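Local coordinates for protein 2-keto-3-deoxygluconate kinase (Thermotoga maritima, PDB 2AFB) that probably transfers a phosphate from ATP to 2-keto-3-deoxygluconate, as a sugar-acid kinase of the pfkB (ribokinase) family, at residues Met57-Tyr62 and Leu298-Leu303; Glu47-Ala52 and Ala290-Ala295; Cys320-His323 and Phe329-Leu332; Phe142-Ile147 and Asp161-Ala166. All blocks are in the same frame, centred on the assembly; numbering follows the deposited sequence.

Interaction 1: Met57-Tyr62 and Leu298-Leu303; sequences MGLDAY and LIYGSL. With NI (nickel (II) ion), chain E.
M57 and Y300 bring the two backbones nearest to each other, their CA atoms 7.7 Å apart, at the place where helix 46-56 runs out and the chain turns past helix 290-304 toward strand 60-67. The loop joining helix 46-56 to strand 60-67 packs on helix 290-304, in the layered alpha/beta fold of the ribokinase family. The turn is a Schellman motif, in which G58, with a positive phi of 100°, redirects the chain. M57, present as selenomethionine, lies over one face of the Y300 ring. Its CB is 3.6 Å from CE1 of Y300, and its CG makes a CH-pi contact with the ring. SE follows, 4.5 Å from the centroid of the Y300 ring and almost on its normal. The bends at chi2 and chi3 fold the M57 chain across this face, making a Met-aromatic contact. With CG anti to the backbone N (chi1 180°), Y300 projects its ring from the helix to meet it. L59 takes the ring edge instead: its CD1, near the ring plane, lies 4.1 Å from CD1 of Y300. L54 of helix 46-56 and I334 of helix 334-341 also touch this ring. Next in the chain, D60 binds nickel jointly with H12, a residue of the six-histidine run that is probably a purification tag. The same L59 methyl reaches the following helical turn, where its CD1 meets CD1 of L303 at 3.7 Å.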
# COMPACT_ATOMS: atom_id res chain seq x y z
N MSE A 57 13.49 15.32 -22.91
CA MSE A 57 13.83 16.60 -23.48
C MSE A 57 13.17 16.89 -24.82
O MSE A 57 13.34 17.99 -25.34
CB MSE A 57 15.34 16.69 -23.77
CG MSE A 57 16.27 16.50 -22.62
SE MSE A 57 15.94 17.72 -21.14
CE MSE A 57 14.74 16.59 -19.85
N GLY A 58 12.52 15.93 -25.45
CA GLY A 58 11.75 16.27 -26.68
C GLY A 58 12.46 15.93 -27.98
O GLY A 58 12.12 16.49 -29.01
N LEU A 59 13.44 15.02 -27.93
CA LEU A 59 14.13 14.49 -29.13
C LEU A 59 13.53 13.13 -29.52
O LEU A 59 12.67 12.62 -28.84
CB LEU A 59 15.63 14.32 -28.89
CG LEU A 59 16.42 15.52 -28.36
CD1 LEU A 59 17.89 15.25 -28.50
CD2 LEU A 59 16.07 16.78 -29.07
N ASP A 60 13.97 12.57 -30.64
CA ASP A 60 13.48 11.27 -31.10
C ASP A 60 14.47 10.22 -30.69
O ASP A 60 15.40 9.90 -31.40
CB ASP A 60 13.29 11.25 -32.60
CG ASP A 60 12.16 12.16 -33.05
OD1 ASP A 60 11.27 12.51 -32.25
OD2 ASP A 60 12.20 12.51 -34.23
N ALA A 61 14.25 9.70 -29.51
CA ALA A 61 15.14 8.75 -28.88
C ALA A 61 14.66 7.35 -29.17
O ALA A 61 13.51 7.03 -28.92
CB ALA A 61 15.19 9.01 -27.41
N TYR A 62 15.53 6.53 -29.74
CA TYR A 62 15.21 5.10 -29.93
C TYR A 62 16.14 4.31 -29.06
O TYR A 62 17.34 4.59 -29.01
CB TYR A 62 15.42 4.66 -31.37
CG TYR A 62 14.57 5.35 -32.38
CD1 TYR A 62 14.82 6.66 -32.74
CD2 TYR A 62 13.52 4.68 -33.01
CE1 TYR A 62 14.02 7.31 -33.70
CE2 TYR A 62 12.74 5.31 -33.98
CZ TYR A 62 13.00 6.62 -34.31
OH TYR A 62 12.22 7.25 -35.26
N LEU A 298 24.42 15.74 -21.28
CA LEU A 298 25.60 16.16 -22.05
C LEU A 298 25.38 15.97 -23.55
O LEU A 298 25.76 16.83 -24.39
CB LEU A 298 26.83 15.39 -21.57
CG LEU A 298 28.16 15.81 -22.20
CD1 LEU A 298 28.47 17.26 -21.95
CD2 LEU A 298 29.24 14.90 -21.66
N ILE A 299 24.69 14.87 -23.91
CA ILE A 299 24.34 14.60 -25.30
C ILE A 299 23.37 15.68 -25.79
O ILE A 299 23.54 16.25 -26.89
CB ILE A 299 23.68 13.25 -25.43
CG1 ILE A 299 24.71 12.16 -25.18
CG2 ILE A 299 23.06 13.06 -26.77
CD1 ILE A 299 24.08 10.80 -24.92
N TYR A 300 22.34 15.92 -24.99
CA TYR A 300 21.35 16.93 -25.29
C TYR A 300 22.05 18.25 -25.53
O TYR A 300 21.84 18.85 -26.56
CB TYR A 300 20.29 17.06 -24.18
CG TYR A 300 19.25 18.10 -24.46
CD1 TYR A 300 18.30 17.92 -25.45
CD2 TYR A 300 19.25 19.32 -23.78
CE1 TYR A 300 17.33 18.90 -25.73
CE2 TYR A 300 18.31 20.31 -24.07
CZ TYR A 300 17.36 20.08 -25.03
OH TYR A 300 16.43 21.06 -25.30
N GLY A 301 22.91 18.69 -24.60
CA GLY A 301 23.58 19.98 -24.73
C GLY A 301 24.45 20.10 -25.98
O GLY A 301 24.55 21.14 -26.58
N SER A 302 25.09 19.00 -26.35
CA SER A 302 25.93 18.99 -27.50
C SER A 302 25.09 19.12 -28.78
O SER A 302 25.47 19.87 -29.65
CB SER A 302 26.77 17.74 -27.53
OG SER A 302 27.54 17.67 -26.35
N LEU A 303 23.97 18.40 -28.85
CA LEU A 303 23.03 18.54 -29.96
C LEU A 303 22.47 19.93 -30.05
O LEU A 303 22.27 20.44 -31.15
CB LEU A 303 21.89 17.56 -29.86
CG LEU A 303 22.38 16.11 -30.14
CD1 LEU A 303 21.36 15.07 -29.79
CD2 LEU A 303 22.78 15.96 -31.64
NI NI E . 10.33 12.78 -35.21
O HOH W 1 10.96 12.30 -37.60
O HOH W 2 8.46 11.56 -34.25

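Interaction 2: Glu47-Ala52 and Ala290-Ala295; sequences EANVAA and AGDSFA
N49 faces D292 where helices 46-56 and 290-304 pack together, their segment axes 8.2 Å apart at closest and inclined by 49°. The second helix opens with the end of the GAGD motif, a signature of pfkB kinases. In ribokinase relatives the aspartate of that motif acts as catalytic base, a role consistent with the place of D292 here. The N49 side chain starts with apolar contact, its CB 3.6 Å from CB of D292. With CG anti to the carbonyl carbon, the amide then crosses the carboxylate at a slant, their planes 51° apart. At the tip the two amide atoms part company. OD1 accepts a bond from the backbone N of G45, while ND2 donates to OD2 of D292 at 2.9 Å. That bond is nearly straight, 161° at the hydrogen, and lies close to the amide plane; it meets the oxygen on its anti side and out of the carboxylate plane. With a partner on each amide atom, the rotation of the N49 amide is set, and it may steady the carboxylate. One residue on, V50 adds apolar contact: its CG2 rests 3.5 Å from the carbonyl O of D292 and 4.1 Å from CB of A295.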
# COMPACT_ATOMS: atom_id res chain seq x y z
N GLU A 47 21.93 2.63 -20.72
CA GLU A 47 21.58 3.20 -22.03
C GLU A 47 20.08 3.42 -22.22
O GLU A 47 19.68 4.40 -22.86
CB GLU A 47 22.19 2.39 -23.18
CG GLU A 47 23.72 2.12 -23.03
CD GLU A 47 24.03 0.79 -22.31
OE1 GLU A 47 23.13 0.18 -21.66
OE2 GLU A 47 25.19 0.37 -22.41
N ALA A 48 19.24 2.62 -21.57
CA ALA A 48 17.80 2.90 -21.59
C ALA A 48 17.50 4.21 -20.89
O ALA A 48 16.67 4.98 -21.35
CB ALA A 48 16.94 1.76 -21.01
N ASN A 49 18.17 4.45 -19.78
CA ASN A 49 17.97 5.64 -18.99
C ASN A 49 18.36 6.91 -19.79
O ASN A 49 17.70 7.96 -19.72
CB ASN A 49 18.76 5.56 -17.70
CG ASN A 49 18.41 4.35 -16.79
OD1 ASN A 49 17.37 3.71 -16.93
ND2 ASN A 49 19.30 4.07 -15.84
N VAL A 50 19.40 6.79 -20.59
CA VAL A 50 19.85 7.88 -21.47
C VAL A 50 18.79 8.18 -22.51
O VAL A 50 18.44 9.35 -22.75
CB VAL A 50 21.22 7.53 -22.13
CG1 VAL A 50 21.63 8.62 -23.14
CG2 VAL A 50 22.26 7.37 -21.07
N ALA A 51 18.27 7.14 -23.13
CA ALA A 51 17.22 7.31 -24.12
C ALA A 51 16.01 8.02 -23.48
O ALA A 51 15.37 8.89 -24.08
CB ALA A 51 16.80 5.93 -24.70
N ALA A 52 15.69 7.65 -22.24
CA ALA A 52 14.51 8.19 -21.60
C ALA A 52 14.72 9.65 -21.30
O ALA A 52 13.75 10.41 -21.39
CB ALA A 52 14.13 7.41 -20.32
N ALA A 290 21.64 8.46 -12.07
CA ALA A 290 22.12 9.86 -12.00
C ALA A 290 23.23 10.12 -13.03
O ALA A 290 23.20 11.09 -13.81
CB ALA A 290 22.59 10.18 -10.59
N GLY A 291 24.18 9.19 -13.07
CA GLY A 291 25.20 9.20 -14.13
C GLY A 291 24.62 9.14 -15.52
O GLY A 291 25.16 9.74 -16.45
N ASP A 292 23.50 8.41 -15.69
CA ASP A 292 22.92 8.29 -17.03
C ASP A 292 22.24 9.57 -17.44
O ASP A 292 22.24 9.89 -18.59
CB ASP A 292 21.98 7.09 -17.17
CG ASP A 292 22.61 5.81 -16.59
OD1 ASP A 292 23.78 5.52 -16.96
OD2 ASP A 292 21.95 5.12 -15.78
N SER A 293 21.62 10.28 -16.50
CA SER A 293 21.04 11.54 -16.78
C SER A 293 22.13 12.59 -17.09
O SER A 293 21.91 13.46 -17.92
CB SER A 293 20.11 11.98 -15.64
OG SER A 293 20.85 12.26 -14.47
N PHE A 294 23.28 12.51 -16.41
CA PHE A 294 24.42 13.36 -16.80
C PHE A 294 24.72 13.17 -18.29
O PHE A 294 24.80 14.11 -19.02
CB PHE A 294 25.67 13.06 -15.96
CG PHE A 294 26.93 13.75 -16.48
CD1 PHE A 294 27.04 15.11 -16.47
CD2 PHE A 294 27.96 13.01 -17.03
CE1 PHE A 294 28.18 15.76 -17.01
CE2 PHE A 294 29.11 13.63 -17.56
CZ PHE A 294 29.21 15.02 -17.53
N ALA A 295 24.91 11.92 -18.68
CA ALA A 295 25.20 11.53 -20.06
C ALA A 295 24.16 12.02 -21.05
O ALA A 295 24.51 12.55 -22.11
CB ALA A 295 25.32 10.01 -20.18

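Interaction 3: Cys320-His323 and Phe329-Leu332; sequences CLKH and FVVL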
# COMPACT_ATOMS: atom_id res chain seq x y z
N CYS A 320 21.90 16.06 -10.81
CA CYS A 320 21.49 16.36 -9.43
C CYS A 320 20.00 16.05 -9.18
O CYS A 320 19.64 15.37 -8.23
CB CYS A 320 21.77 17.83 -9.09
SG CYS A 320 21.10 18.39 -7.48
N LEU A 321 19.15 16.58 -10.04
CA LEU A 321 17.71 16.37 -9.92
C LEU A 321 17.31 14.91 -10.02
O LEU A 321 16.42 14.46 -9.28
CB LEU A 321 16.93 17.22 -10.92
CG LEU A 321 16.91 18.74 -10.65
CD1 LEU A 321 16.48 19.52 -11.87
CD2 LEU A 321 16.00 19.11 -9.49
N LYS A 322 17.96 14.13 -10.87
CA LYS A 322 17.65 12.71 -10.94
C LYS A 322 17.74 12.08 -9.53
O LYS A 322 16.92 11.25 -9.18
CB LYS A 322 18.58 11.95 -11.93
CG LYS A 322 18.39 10.43 -12.01
CD LYS A 322 16.93 10.00 -12.18
CE LYS A 322 16.60 8.60 -11.64
NZ LYS A 322 16.65 8.36 -10.14
N HIS A 323 18.69 12.52 -8.71
CA HIS A 323 18.90 11.93 -7.38
C HIS A 323 17.62 12.04 -6.53
O HIS A 323 17.49 11.34 -5.51
CB HIS A 323 20.00 12.62 -6.61
CG HIS A 323 21.40 12.30 -7.04
ND1 HIS A 323 22.01 12.88 -8.14
CD2 HIS A 323 22.35 11.54 -6.45
CE1 HIS A 323 23.26 12.47 -8.21
NE2 HIS A 323 23.49 11.63 -7.22
N PHE A 329 14.64 6.39 -14.49
CA PHE A 329 14.47 7.38 -15.54
C PHE A 329 14.20 8.75 -14.87
O PHE A 329 13.55 8.82 -13.84
CB PHE A 329 13.23 7.00 -16.36
CG PHE A 329 13.38 5.81 -17.29
CD1 PHE A 329 14.54 5.02 -17.35
CD2 PHE A 329 12.31 5.44 -18.10
CE1 PHE A 329 14.63 3.94 -18.21
CE2 PHE A 329 12.42 4.36 -18.98
CZ PHE A 329 13.58 3.63 -19.05
N VAL A 330 14.65 9.83 -15.48
CA VAL A 330 14.25 11.17 -15.06
C VAL A 330 12.79 11.41 -15.48
O VAL A 330 12.30 10.86 -16.48
CB VAL A 330 15.09 12.32 -15.70
CG1 VAL A 330 16.55 12.19 -15.34
CG2 VAL A 330 14.91 12.41 -17.24
N VAL A 331 12.11 12.20 -14.67
CA VAL A 331 10.87 12.86 -15.06
C VAL A 331 11.22 14.33 -14.88
O VAL A 331 11.26 14.81 -13.75
CB VAL A 331 9.69 12.47 -14.10
CG1 VAL A 331 8.45 13.23 -14.40
CG2 VAL A 331 9.45 10.98 -14.14
N LEU A 332 11.58 15.01 -15.97
CA LEU A 332 12.09 16.37 -15.92
C LEU A 332 11.71 17.09 -17.18
O LEU A 332 11.59 16.47 -18.25
CB LEU A 332 13.62 16.35 -15.80
CG LEU A 332 14.20 16.11 -14.40
CD1 LEU A 332 15.73 16.17 -14.47
CD2 LEU A 332 13.65 17.07 -13.40
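K322 makes the broader half of this contact, through several methylenes, where a loop returns alongside the end of helix 308-322; the CA atoms of K322 and V330 are 5.6 Å apart. The lysine leaves with CG anti to the backbone N (chi1 176°), then bends at chi2 and chi4, and its methylenes pass across CG1 of V330. CD lies 3.9 Å from CG1 of V330, and CE passes on to sit 3.8 Å from the carbonyl O of F329. The other half is plainer. L321 and L332 meet through methyls and methylene alone, CB of L321 being 3.9 Å from CD1 of L332, and no hydrogen bond links the two segments. This side also meets the second subunit: Q108 of the second subunit packs on L321, and R32 of the same subunit bonds to the carbonyl O of V331. The lysine tip is polar and tightly held. The ammonium of K322 donates to the carbonyl oxygens of I325, G327 and V288, with a weak bond to that of D286 besides. A positive group ringed by carbonyls of two loops next to the GAGD helix recalls the monovalent-cation site of ribokinase.

Interaction 4: Phe142-Ile147 and Asp161-Ala166; sequences FHFSGI and DALKVA
The rings of F142 and F144, which leave strand 139-145 on the same side, share one leucine of helix 155-169. CD2 of L163 lies at the edge of the F142 ring, near its plane, 4.2 Å from CE2 of F142. The same methyl comes 3.7 Å from CE1 of F144, so one methyl of L163 touches both rings; its other branch, CD1, lies 4.2 Å from CZ of F144. A162 comes to the far end of the first ring, its CB 3.8 Å from CZ of F142. The torsions separate the rings: F142 has CG anti to its own N (chi1 -179°), whereas F144 places CG between N and the carbonyl carbon (chi1 68°). Strand 139-145, this helix and strand 172-176 make up a beta-alpha-beta unit of the central sheet, and the segment axes of strand and helix run roughly antiparallel at 152°, 10.3 Å apart. V173 of the next strand touches F144, L163 and A166, continuing the apolar layer beneath the helix, while V16 and F18 of strand 14-18 pack on F142. D161 of the same helix forms a salt bridge with R127. Beyond the strand end, the chain turns in an ST turn, where OG of S145 accepts from the backbone N of I147 at 3.2 Å.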
# COMPACT_ATOMS: atom_id res chain seq x y z
N PHE A 142 24.64 8.37 -31.56
CA PHE A 142 24.66 7.00 -31.05
C PHE A 142 25.46 6.92 -29.73
O PHE A 142 26.60 7.39 -29.61
CB PHE A 142 25.27 6.05 -32.05
CG PHE A 142 25.30 4.64 -31.58
CD1 PHE A 142 24.14 3.94 -31.44
CD2 PHE A 142 26.50 4.03 -31.22
CE1 PHE A 142 24.18 2.63 -31.00
CE2 PHE A 142 26.52 2.72 -30.75
CZ PHE A 142 25.38 2.02 -30.67
N HIS A 143 24.81 6.33 -28.75
CA HIS A 143 25.34 6.19 -27.40
C HIS A 143 25.37 4.73 -26.92
O HIS A 143 24.40 4.01 -27.10
CB HIS A 143 24.53 7.04 -26.41
CG HIS A 143 25.04 6.93 -25.02
ND1 HIS A 143 26.21 7.53 -24.62
CD2 HIS A 143 24.60 6.20 -23.96
CE1 HIS A 143 26.44 7.22 -23.35
NE2 HIS A 143 25.49 6.39 -22.94
N PHE A 144 26.50 4.31 -26.30
CA PHE A 144 26.63 2.99 -25.66
C PHE A 144 27.42 3.15 -24.39
O PHE A 144 28.01 4.22 -24.17
CB PHE A 144 27.29 1.89 -26.57
CG PHE A 144 28.77 2.12 -26.88
CD1 PHE A 144 29.17 3.09 -27.80
CD2 PHE A 144 29.74 1.33 -26.28
CE1 PHE A 144 30.52 3.27 -28.09
CE2 PHE A 144 31.06 1.52 -26.54
CZ PHE A 144 31.46 2.49 -27.44
N SER A 145 27.37 2.12 -23.52
CA SER A 145 28.21 2.10 -22.33
C SER A 145 29.02 0.81 -22.18
O SER A 145 28.67 -0.23 -22.76
CB SER A 145 27.38 2.34 -21.09
OG SER A 145 27.06 1.11 -20.48
N GLY A 146 30.09 0.88 -21.38
CA GLY A 146 30.96 -0.30 -21.11
C GLY A 146 30.33 -1.45 -20.31
O GLY A 146 30.92 -2.52 -20.13
N ILE A 147 29.12 -1.24 -19.82
CA ILE A 147 28.39 -2.30 -19.19
C ILE A 147 28.05 -3.38 -20.21
O ILE A 147 28.01 -4.56 -19.86
CB ILE A 147 27.10 -1.76 -18.54
CG1 ILE A 147 27.45 -1.12 -17.20
CG2 ILE A 147 26.09 -2.87 -18.31
CD1 ILE A 147 26.53 -0.06 -16.81
N ASP A 161 29.66 -3.82 -34.96
CA ASP A 161 28.77 -3.66 -36.12
C ASP A 161 28.15 -2.28 -36.10
O ASP A 161 28.18 -1.57 -37.09
CB ASP A 161 27.61 -4.67 -36.14
CG ASP A 161 28.04 -6.10 -36.49
OD1 ASP A 161 29.12 -6.29 -37.09
OD2 ASP A 161 27.30 -7.05 -36.13
N ALA A 162 27.56 -1.91 -34.97
CA ALA A 162 26.90 -0.59 -34.84
C ALA A 162 27.88 0.57 -35.07
O ALA A 162 27.55 1.58 -35.69
CB ALA A 162 26.23 -0.43 -33.44
N LEU A 163 29.08 0.41 -34.57
CA LEU A 163 30.03 1.52 -34.58
C LEU A 163 30.62 1.74 -35.98
O LEU A 163 30.95 2.85 -36.39
CB LEU A 163 31.14 1.23 -33.58
CG LEU A 163 30.79 1.35 -32.11
CD1 LEU A 163 31.90 0.75 -31.23
CD2 LEU A 163 30.54 2.81 -31.78
N LYS A 164 30.79 0.65 -36.71
CA LYS A 164 31.23 0.74 -38.09
C LYS A 164 30.20 1.46 -38.94
O LYS A 164 30.55 2.30 -39.74
CB LYS A 164 31.49 -0.63 -38.67
CG LYS A 164 32.81 -1.23 -38.20
CD LYS A 164 33.09 -2.52 -38.93
CE LYS A 164 34.22 -3.33 -38.30
NZ LYS A 164 34.01 -4.81 -38.58
N VAL A 165 28.92 1.14 -38.78
CA VAL A 165 27.88 1.90 -39.49
C VAL A 165 27.79 3.37 -39.06
O VAL A 165 27.64 4.28 -39.88
CB VAL A 165 26.52 1.25 -39.30
CG1 VAL A 165 25.41 2.10 -39.97
CG2 VAL A 165 26.56 -0.17 -39.89
N ALA A 166 27.84 3.61 -37.77
CA ALA A 166 27.86 4.97 -37.27
C ALA A 166 28.97 5.73 -37.98
O ALA A 166 28.77 6.83 -38.42
CB ALA A 166 28.11 4.96 -35.80

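All four contacts lie in one ribokinase-type fold; interactions 1 and 4 reach the same central sheet. Interactions 1 and 2, with centres 11 Å apart, share helix 290-304; their first segments follow each other in the chain, and both span some 235 residues, which joins early and late parts of the sequence. Interaction 4 is nested inside both loops and meets interaction 2 where OE2 of E47 lies 2.8 Å from OG of S145, a probable hydrogen bond. Interaction 3 comes last, its centre 9 Å from that of interaction 2 and 25 Å from that of interaction 4. Interactions 2 and 3 meet at the start of helix 290-304, where A290 and S293 touch H323 and K322.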